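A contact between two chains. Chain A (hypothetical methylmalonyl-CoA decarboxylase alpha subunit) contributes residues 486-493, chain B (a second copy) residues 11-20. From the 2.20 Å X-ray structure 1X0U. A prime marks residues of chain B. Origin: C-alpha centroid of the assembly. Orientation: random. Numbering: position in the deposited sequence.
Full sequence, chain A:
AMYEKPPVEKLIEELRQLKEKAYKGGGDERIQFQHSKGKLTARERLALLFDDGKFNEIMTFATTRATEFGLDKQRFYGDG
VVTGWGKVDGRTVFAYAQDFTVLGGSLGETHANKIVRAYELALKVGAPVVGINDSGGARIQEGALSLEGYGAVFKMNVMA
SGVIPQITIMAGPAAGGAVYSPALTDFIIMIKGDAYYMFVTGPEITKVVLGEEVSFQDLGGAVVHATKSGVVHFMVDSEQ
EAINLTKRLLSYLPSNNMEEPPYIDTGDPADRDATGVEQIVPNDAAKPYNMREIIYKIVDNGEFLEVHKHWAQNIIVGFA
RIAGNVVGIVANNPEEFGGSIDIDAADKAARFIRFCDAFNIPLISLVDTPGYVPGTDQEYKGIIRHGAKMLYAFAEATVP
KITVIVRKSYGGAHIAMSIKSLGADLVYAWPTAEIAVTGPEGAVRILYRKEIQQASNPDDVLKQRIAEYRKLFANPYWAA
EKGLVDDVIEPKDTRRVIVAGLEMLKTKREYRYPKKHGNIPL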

ATOM      1  N   ASP A 486       1.842  16.435 -32.734  1.00 15.14           N
ATOM      2  CA  ASP A 486       0.594  17.096 -32.445  1.00 15.90           C
ATOM      3  C   ASP A 486       0.300  18.342 -33.247  1.00 16.63           C
ATOM      4  O   ASP A 486      -0.852  18.584 -33.600  1.00 14.56           O
ATOM      5  CB  ASP A 486       0.520  17.396 -30.956  1.00 15.95           C
ATOM      6  CG  ASP A 486       0.415  16.142 -30.143  1.00 16.97           C
ATOM      7  OD1 ASP A 486      -0.644  15.480 -30.247  1.00 18.07           O
ATOM      8  OD2 ASP A 486       1.384  15.809 -29.426  1.00 15.26           O
ATOM      9  N   ASP A 487       1.324  19.135 -33.539  1.00 16.61           N
ATOM     10  CA  ASP A 487       1.088  20.346 -34.298  1.00 16.95           C
ATOM     11  C   ASP A 487       2.360  20.928 -34.871  1.00 16.92           C
ATOM     12  O   ASP A 487       3.459  20.654 -34.389  1.00 17.10           O
ATOM     13  CB  ASP A 487       0.395  21.386 -33.406  1.00 17.79           C
ATOM     14  CG  ASP A 487      -0.123  22.573 -34.190  1.00 18.94           C
ATOM     15  OD1 ASP A 487      -0.514  22.382 -35.360  1.00 14.71           O
ATOM     16  OD2 ASP A 487      -0.150  23.693 -33.636  1.00 20.46           O
ATOM     17  N   VAL A 488       2.198  21.721 -35.920  1.00 16.76           N
ATOM     18  CA  VAL A 488       3.316  22.396 -36.552  1.00 16.98           C
ATOM     19  C   VAL A 488       3.135  23.857 -36.165  1.00 17.39           C
ATOM     20  O   VAL A 488       2.041  24.405 -36.269  1.00 16.95           O
ATOM     21  CB  VAL A 488       3.275  22.230 -38.086  1.00 18.21           C
ATOM     22  CG1 VAL A 488       4.460  22.944 -38.723  1.00 14.89           C
ATOM     23  CG2 VAL A 488       3.295  20.735 -38.444  1.00 17.13           C
ATOM     24  N   ILE A 489       4.199  24.490 -35.690  1.00 17.69           N
ATOM     25  CA  ILE A 489       4.075  25.875 -35.267  1.00 16.95           C
ATOM     26  C   ILE A 489       5.191  26.763 -35.772  1.00 16.43           C
ATOM     27  O   ILE A 489       6.237  26.292 -36.220  1.00 15.26           O
ATOM     28  CB  ILE A 489       4.038  25.984 -33.724  1.00 19.35           C
ATOM     29  CG1 ILE A 489       3.895  27.459 -33.296  1.00 23.67           C
ATOM     30  CG2 ILE A 489       5.336  25.398 -33.136  1.00 19.71           C
ATOM     31  CD1 ILE A 489       2.707  28.260 -33.958  1.00 19.25           C
ATOM     32  N   GLU A 490       4.931  28.063 -35.708  1.00 17.01           N
ATOM     33  CA  GLU A 490       5.883  29.069 -36.110  1.00 17.46           C
ATOM     34  C   GLU A 490       6.863  29.103 -34.956  1.00 15.52           C
ATOM     35  O   GLU A 490       6.461  29.203 -33.793  1.00 15.92           O
ATOM     36  CB  GLU A 490       5.182  30.419 -36.263  1.00 18.27           C
ATOM     37  CG  GLU A 490       3.887  30.328 -37.080  1.00 21.05           C
ATOM     38  CD  GLU A 490       3.290  31.686 -37.390  1.00 20.60           C
ATOM     39  OE1 GLU A 490       2.113  31.743 -37.810  1.00 22.43           O
ATOM     40  OE2 GLU A 490       3.998  32.700 -37.219  1.00 23.05           O
ATOM     41  N   PRO A 491       8.163  28.992 -35.260  1.00 15.87           N
ATOM     42  CA  PRO A 491       9.235  29.001 -34.268  1.00 14.84           C
ATOM     43  C   PRO A 491       9.067  30.011 -33.142  1.00 14.29           C
ATOM     44  O   PRO A 491       9.365  29.710 -31.989  1.00 13.82           O
ATOM     45  CB  PRO A 491      10.463  29.262 -35.118  1.00 14.38           C
ATOM     46  CG  PRO A 491      10.157  28.465 -36.348  1.00 15.06           C
ATOM     47  CD  PRO A 491       8.720  28.858 -36.620  1.00 15.53           C
ATOM     48  N   LYS A 492       8.568  31.195 -33.475  1.00 15.71           N
ATOM     49  CA  LYS A 492       8.383  32.256 -32.492  1.00 17.17           C
ATOM     50  C   LYS A 492       7.441  31.895 -31.346  1.00 17.73           C
ATOM     51  O   LYS A 492       7.539  32.462 -30.261  1.00 17.49           O
ATOM     52  CB  LYS A 492       7.861  33.524 -33.177  1.00 19.66           C
ATOM     53  CG  LYS A 492       6.387  33.459 -33.567  1.00 21.35           C
ATOM     54  CD  LYS A 492       5.881  34.825 -34.022  1.00 23.09           C
ATOM     55  CE  LYS A 492       4.388  34.821 -34.297  1.00 26.09           C
ATOM     56  NZ  LYS A 492       3.910  36.158 -34.737  1.00 27.55           N
ATOM     57  N   ASP A 493       6.531  30.955 -31.589  1.00 17.87           N
ATOM     58  CA  ASP A 493       5.565  30.556 -30.577  1.00 17.15           C
ATOM     59  C   ASP A 493       6.016  29.415 -29.665  1.00 17.66           C
ATOM     60  O   ASP A 493       5.265  28.998 -28.792  1.00 16.18           O
ATOM     61  CB  ASP A 493       4.244  30.166 -31.247  1.00 19.64           C
ATOM     62  CG  ASP A 493       3.527  31.356 -31.867  1.00 19.93           C
ATOM     63  OD1 ASP A 493       3.458  32.418 -31.214  1.00 20.48           O
ATOM     64  OD2 ASP A 493       3.020  31.220 -33.002  1.00 21.73           O
TER
ATOM     65  N   LEU B  11       7.968  29.111 -45.600  1.00 25.87           N
ATOM     66  CA  LEU B  11       7.565  27.914 -44.878  1.00 24.77           C
ATOM     67  C   LEU B  11       6.530  28.270 -43.820  1.00 24.54           C
ATOM     68  O   LEU B  11       5.563  27.531 -43.641  1.00 23.33           O
ATOM     69  CB  LEU B  11       8.772  27.246 -44.217  1.00 23.17           C
ATOM     70  CG  LEU B  11       9.751  26.523 -45.145  1.00 23.20           C
ATOM     71  CD1 LEU B  11      10.835  25.857 -44.315  1.00 21.82           C
ATOM     72  CD2 LEU B  11       9.001  25.475 -45.967  1.00 22.76           C
ATOM     73  N   ILE B  12       6.715  29.393 -43.119  1.00 24.64           N
ATOM     74  CA  ILE B  12       5.729  29.758 -42.105  1.00 27.85           C
ATOM     75  C   ILE B  12       4.508  30.366 -42.794  1.00 28.23           C
ATOM     76  O   ILE B  12       3.410  30.360 -42.241  1.00 27.94           O
ATOM     77  CB  ILE B  12       6.282  30.749 -41.013  1.00 28.37           C
ATOM     78  CG1 ILE B  12       6.071  32.193 -41.440  1.00 30.88           C
ATOM     79  CG2 ILE B  12       7.745  30.469 -40.714  1.00 28.71           C
ATOM     80  CD1 ILE B  12       4.803  32.779 -40.889  1.00 31.16           C
ATOM     81  N   GLU B  13       4.696  30.886 -44.004  1.00 29.17           N
ATOM     82  CA  GLU B  13       3.572  31.463 -44.728  1.00 29.48           C
ATOM     83  C   GLU B  13       2.718  30.278 -45.147  1.00 28.19           C
ATOM     84  O   GLU B  13       1.491  30.313 -45.071  1.00 26.89           O
ATOM     85  CB  GLU B  13       4.047  32.212 -45.973  1.00 33.14           C
ATOM     86  CG  GLU B  13       3.302  33.516 -46.260  1.00 37.92           C
ATOM     87  CD  GLU B  13       1.789  33.390 -46.136  1.00 39.80           C
ATOM     88  OE1 GLU B  13       1.269  33.420 -45.001  1.00 41.36           O
ATOM     89  OE2 GLU B  13       1.117  33.258 -47.175  1.00 42.25           O
ATOM     90  N   GLU B  14       3.390  29.222 -45.588  1.00 27.32           N
ATOM     91  CA  GLU B  14       2.714  28.009 -46.010  1.00 27.54           C
ATOM     92  C   GLU B  14       1.985  27.398 -44.822  1.00 25.97           C
ATOM     93  O   GLU B  14       0.845  26.938 -44.952  1.00 26.61           O
ATOM     94  CB  GLU B  14       3.720  27.002 -46.562  1.00 28.48           C
ATOM     95  CG  GLU B  14       3.103  25.647 -46.826  1.00 32.43           C
ATOM     96  CD  GLU B  14       4.104  24.640 -47.351  1.00 35.02           C
ATOM     97  OE1 GLU B  14       5.135  24.408 -46.673  1.00 32.88           O
ATOM     98  OE2 GLU B  14       3.851  24.078 -48.444  1.00 36.53           O
ATOM     99  N   LEU B  15       2.638  27.404 -43.663  1.00 23.55           N
ATOM    100  CA  LEU B  15       2.030  26.846 -42.462  1.00 21.95           C
ATOM    101  C   LEU B  15       0.751  27.608 -42.126  1.00 21.31           C
ATOM    102  O   LEU B  15      -0.263  27.012 -41.767  1.00 19.48           O
ATOM    103  CB  LEU B  15       3.011  26.899 -41.287  1.00 19.53           C
ATOM    104  CG  LEU B  15       2.584  26.317 -39.926  1.00 21.36           C
ATOM    105  CD1 LEU B  15       1.667  27.275 -39.206  1.00 22.42           C
ATOM    106  CD2 LEU B  15       1.908  24.977 -40.112  1.00 14.72           C
ATOM    107  N   ARG B  16       0.787  28.927 -42.252  1.00 19.63           N
ATOM    108  CA  ARG B  16      -0.400  29.705 -41.952  1.00 20.53           C
ATOM    109  C   ARG B  16      -1.539  29.332 -42.891  1.00 21.63           C
ATOM    110  O   ARG B  16      -2.694  29.270 -42.473  1.00 20.08           O
ATOM    111  CB  ARG B  16      -0.092  31.192 -42.055  1.00 21.00           C
ATOM    112  CG  ARG B  16       0.670  31.715 -40.864  1.00 21.83           C
ATOM    113  CD  ARG B  16       1.217  33.103 -41.134  1.00 22.64           C
ATOM    114  NE  ARG B  16       1.921  33.621 -39.969  1.00 23.99           N
ATOM    115  CZ  ARG B  16       2.589  34.767 -39.945  1.00 23.43           C
ATOM    116  NH1 ARG B  16       2.647  35.524 -41.034  1.00 22.34           N
ATOM    117  NH2 ARG B  16       3.207  35.148 -38.832  1.00 22.75           N
ATOM    118  N   GLN B  17      -1.199  29.072 -44.153  1.00 22.00           N
ATOM    119  CA  GLN B  17      -2.175  28.694 -45.172  1.00 23.78           C
ATOM    120  C   GLN B  17      -2.774  27.308 -44.934  1.00 25.05           C
ATOM    121  O   GLN B  17      -3.961  27.094 -45.176  1.00 25.14           O
ATOM    122  CB  GLN B  17      -1.530  28.736 -46.560  1.00 26.12           C
ATOM    123  CG  GLN B  17      -1.453  30.126 -47.178  1.00 29.60           C
ATOM    124  CD  GLN B  17      -0.576  30.162 -48.417  1.00 33.85           C
ATOM    125  OE1 GLN B  17      -0.678  31.079 -49.234  1.00 34.65           O
ATOM    126  NE2 GLN B  17       0.304  29.168 -48.556  1.00 32.93           N
ATOM    127  N   LEU B  18      -1.959  26.355 -44.488  1.00 25.30           N
ATOM    128  CA  LEU B  18      -2.481  25.026 -44.218  1.00 25.95           C
ATOM    129  C   LEU B  18      -3.420  25.102 -43.006  1.00 26.61           C
ATOM    130  O   LEU B  18      -4.501  24.514 -43.013  1.00 25.99           O
ATOM    131  CB  LEU B  18      -1.344  24.030 -43.955  1.00 26.71           C
ATOM    132  CG  LEU B  18      -0.497  23.649 -45.171  1.00 28.70           C
ATOM    133  CD1 LEU B  18       0.500  22.556 -44.801  1.00 29.27           C
ATOM    134  CD2 LEU B  18      -1.405  23.158 -46.285  1.00 28.48           C
ATOM    135  N   LYS B  19      -3.012  25.839 -41.978  1.00 26.74           N
ATOM    136  CA  LYS B  19      -3.822  25.994 -40.774  1.00 29.32           C
ATOM    137  C   LYS B  19      -5.228  26.499 -41.106  1.00 30.94           C
ATOM    138  O   LYS B  19      -6.224  25.901 -40.687  1.00 29.94           O
ATOM    139  CB  LYS B  19      -3.153  26.973 -39.803  1.00 30.44           C
ATOM    140  CG  LYS B  19      -2.697  26.366 -38.478  1.00 33.67           C
ATOM    141  CD  LYS B  19      -1.694  25.247 -38.686  1.00 33.92           C
ATOM    142  CE  LYS B  19      -1.253  24.629 -37.361  1.00 35.41           C
ATOM    143  NZ  LYS B  19      -0.365  25.518 -36.564  1.00 35.77           N
ATOM    144  N   GLU B  20      -5.303  27.611 -41.837  1.00 31.82           N
ATOM    145  CA  GLU B  20      -6.585  28.195 -42.226  1.00 33.58           C
ATOM    146  C   GLU B  20      -7.365  27.182 -43.061  1.00 33.14           C
ATOM    147  O   GLU B  20      -8.594  27.152 -43.047  1.00 34.12           O
ATOM    148  CB  GLU B  20      -6.354  29.487 -43.019  1.00 36.62           C
ATOM    149  CG  GLU B  20      -7.620  30.089 -43.617  1.00 41.75           C
ATOM    150  CD  GLU B  20      -7.440  31.538 -44.045  1.00 44.91           C
ATOM    151  OE1 GLU B  20      -6.424  31.855 -44.704  1.00 45.79           O
ATOM    152  OE2 GLU B  20      -8.325  32.364 -43.727  1.00 47.95           O
TER

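What does Glu490, which has the most surface covered here, do with its long side chain? Its CA-to-CB bond points sideways to the helix of chain B, but the extended chain (chi1 m, chi2 t) carries the carboxylate to Arg16′, whose own CB also starts sideways. The two groups meet in a paired salt bridge: Arg16′ NE donates to Glu490 OE1 at 2.9 Å, nearly straight at 165°, and Arg16′ NH2 donates to Glu490 OE2 at 3.0 Å, more bent at 140°. Arginine suits this place because its guanidinium offers two donors along one edge, matching the two carboxylate oxygens.

What fills the space beside these charges? Leu15′ points toward chain A and packs against Val488, which points back at it; Val488 CG1 lies 3.5 Å from Leu15′ CD2. Both are buried, and neither brings a polar side-chain group that would need a partner. Leu15′ CD1 also lies 4.3 Å from Glu490 CG, so the aliphatic part of the glutamate adjoins the apolar patch. Ile12′, one turn earlier, approaches the carboxylate itself, with its CD1 3.8 Å from Glu490 OE2.

How does Lys19′ secure the other end? One turn beyond Leu15′, it also points toward chain A, and its ammonium donates to the backbone: Lys19′ NZ to Val488 O is 2.7 Å. The same nitrogen forms a salt bridge with Asp487, at 3.4 Å from NZ to OD1, and a weak hydrogen bond of 3.5 Å from NZ to OD2. A flexible lysine can thus serve a carbonyl and a neighbouring carboxylate together.

Is every charge well matched? Lys492 NZ lies 4.3 Å from Arg16′ NH2, near the guanidinium plane, a proximity of like charges. Glu490, bound to that same guanidinium, supplies negative charge nearby.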